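PDB 6K10: aldehyde dehydrogenase from Staphylococcus aureus, which oxidises the carotenoid aldehyde 4,4'-diaponeurosporenal to 4,4'-diaponeurosporenoic acid with NAD+ in the synthesis of the pigment staphyloxanthin. Local coordinates for residues Lys38-Ala43 against Lys76-Ala81. The protein carries 1 engineered substitution. Residues are numbered along the deposited sequence; the frame is centred on the assembly and turned at random.
Sequences KKLSKA and KSIKIA
Leu40 and Ser41 meet Ile78 in a helix-helix contact of the N-terminal helical region of the aldehyde dehydrogenase fold, where helix 30-46 lies beside helix 63-89 and runs roughly the other way. Within residues 76-81, Ile78 makes every contact with 38-43, and its two branches split the work. The longer branch is extended (chi2 166°) and carries the CD1 methyl across to Leu40, where it rests against both the branch point and one methyl: Leu40 CG and Leu40 CD2 are each 3.9 Å from Ile78 CD1. The two side chains cross at about a right angle, so the meeting is a methyl set against a branched end, with little length shared. The shorter branch serves Ser41. Ile78 CG2 sits opposite the backbone N about the CA-CB bond, with chi1 at -64°, and reaches Ser41 CB at 3.9 Å. The hydroxyl of Ser41 turns away from this methyl, leaving CB to face the isoleucine. Here too the backbones come nearest, with Ser41 CA 6.6 Å from Ile78 CA, as the small serine side chain probably allows. Between the two segments the contact is apolar and small, one isoleucine against two consecutive residues. Leu37 and Ile44 of helix 30-46 also touch Ile78, and Leu75 packs on Ser41 from helix 63-89. On another flank helix 126-138 bears on both helices, with Phe129 against Leu40, Ile133 against Ile78 and Glu130 hydrogen-bonded to Ser77, while helix 151-164 packs on Ala43 through Leu160 and Thr164.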
loop_
_atom_site.group_PDB
_atom_site.type_symbol
_atom_site.label_atom_id
_atom_site.label_comp_id
_atom_site.label_asym_id
_atom_site.label_seq_id
_atom_site.Cartn_x
_atom_site.Cartn_y
_atom_site.Cartn_z
ATOM N N LYS A 38 -17.207 -11.531 -17.643
ATOM C CA LYS A 38 -17.741 -12.565 -18.527
ATOM C C LYS A 38 -17.136 -12.456 -19.918
ATOM O O LYS A 38 -16.671 -13.450 -20.489
ATOM C CB LYS A 38 -19.264 -12.463 -18.626
ATOM C CG LYS A 38 -20.007 -12.540 -17.318
ATOM N N LYS A 39 -17.152 -11.249 -20.485
ATOM C CA LYS A 39 -16.602 -11.050 -21.821
ATOM C C LYS A 39 -15.121 -11.400 -21.859
ATOM O O LYS A 39 -14.648 -12.004 -22.827
ATOM C CB LYS A 39 -16.834 -9.606 -22.267
ATOM C CG LYS A 39 -18.296 -9.269 -22.531
ATOM C CD LYS A 39 -18.525 -7.767 -22.512
ATOM C CE LYS A 39 -17.729 -7.071 -23.602
ATOM N NZ LYS A 39 -17.845 -5.587 -23.507
ATOM N N LEU A 40 -14.379 -11.044 -20.809
ATOM C CA LEU A 40 -12.964 -11.394 -20.742
ATOM C C LEU A 40 -12.770 -12.906 -20.765
ATOM O O LEU A 40 -11.898 -13.423 -21.474
ATOM C CB LEU A 40 -12.335 -10.797 -19.483
ATOM C CG LEU A 40 -10.816 -10.944 -19.363
ATOM C CD1 LEU A 40 -10.122 -10.260 -20.530
ATOM C CD2 LEU A 40 -10.324 -10.387 -18.037
ATOM N N SER A 41 -13.576 -13.630 -19.987
ATOM C CA SER A 41 -13.479 -15.086 -19.956
ATOM C C SER A 41 -13.830 -15.692 -21.309
ATOM O O SER A 41 -13.096 -16.539 -21.833
ATOM C CB SER A 41 -14.394 -15.641 -18.866
ATOM O OG SER A 41 -14.291 -17.050 -18.793
ATOM N N LYS A 42 -14.968 -15.282 -21.877
ATOM C CA LYS A 42 -15.359 -15.747 -23.204
ATOM C C LYS A 42 -14.273 -15.455 -24.229
ATOM O O LYS A 42 -13.994 -16.275 -25.112
ATOM C CB LYS A 42 -16.673 -15.081 -23.614
ATOM C CG LYS A 42 -16.908 -15.019 -25.115
ATOM C CD LYS A 42 -18.250 -14.382 -25.441
ATOM C CE LYS A 42 -18.270 -13.830 -26.858
ATOM N NZ LYS A 42 -19.563 -13.161 -27.168
ATOM N N ALA A 43 -13.640 -14.292 -24.110
ATOM C CA ALA A 43 -12.637 -13.881 -25.079
ATOM C C ALA A 43 -11.380 -14.744 -24.987
ATOM O O ALA A 43 -10.816 -15.137 -26.015
ATOM C CB ALA A 43 -12.326 -12.403 -24.860
ATOM N N LYS A 76 -9.640 -19.399 -14.099
ATOM C CA LYS A 76 -10.089 -19.679 -12.740
ATOM C C LYS A 76 -10.209 -18.398 -11.923
ATOM O O LYS A 76 -11.155 -18.237 -11.142
ATOM C CB LYS A 76 -9.126 -20.658 -12.069
ATOM C CG LYS A 76 -9.633 -21.237 -10.762
ATOM N N SER A 77 -9.264 -17.470 -12.094
ATOM C CA SER A 77 -9.309 -16.222 -11.337
ATOM C C SER A 77 -10.484 -15.350 -11.767
ATOM O O SER A 77 -11.142 -14.731 -10.920
ATOM C CB SER A 77 -7.988 -15.468 -11.495
ATOM O OG SER A 77 -7.980 -14.284 -10.717
ATOM N N ILE A 78 -10.758 -15.278 -13.074
ATOM C CA ILE A 78 -11.921 -14.532 -13.553
ATOM C C ILE A 78 -13.192 -15.091 -12.939
ATOM O O ILE A 78 -14.050 -14.347 -12.448
ATOM C CB ILE A 78 -11.996 -14.567 -15.091
ATOM C CG1 ILE A 78 -10.797 -13.866 -15.722
ATOM C CG2 ILE A 78 -13.298 -13.934 -15.574
ATOM C CD1 ILE A 78 -10.640 -14.148 -17.199
ATOM N N LYS A 79 -13.330 -16.418 -12.962
ATOM C CA LYS A 79 -14.500 -17.070 -12.388
ATOM C C LYS A 79 -14.696 -16.675 -10.927
ATOM O O LYS A 79 -15.806 -16.332 -10.510
ATOM C CB LYS A 79 -14.361 -18.588 -12.537
ATOM C CG LYS A 79 -15.514 -19.402 -11.995
ATOM C CD LYS A 79 -15.160 -19.941 -10.619
ATOM C CE LYS A 79 -16.194 -20.920 -10.101
ATOM N NZ LYS A 79 -15.608 -22.025 -9.292
ATOM N N ILE A 80 -13.620 -16.710 -10.137
ATOM C CA ILE A 80 -13.727 -16.428 -8.704
ATOM C C ILE A 80 -14.067 -14.961 -8.472
ATOM O O ILE A 80 -14.937 -14.626 -7.656
ATOM C CB ILE A 80 -12.428 -16.827 -7.978
ATOM C CG1 ILE A 80 -12.250 -18.348 -8.008
ATOM C CG2 ILE A 80 -12.412 -16.288 -6.546
ATOM C CD1 ILE A 80 -10.815 -18.810 -7.805
ATOM N N ALA A 81 -13.380 -14.062 -9.179
ATOM C CA ALA A 81 -13.658 -12.636 -9.033
ATOM C C ALA A 81 -15.100 -12.303 -9.400
ATOM O O ALA A 81 -15.759 -11.515 -8.711
ATOM C CB ALA A 81 -12.691 -11.825 -9.894
#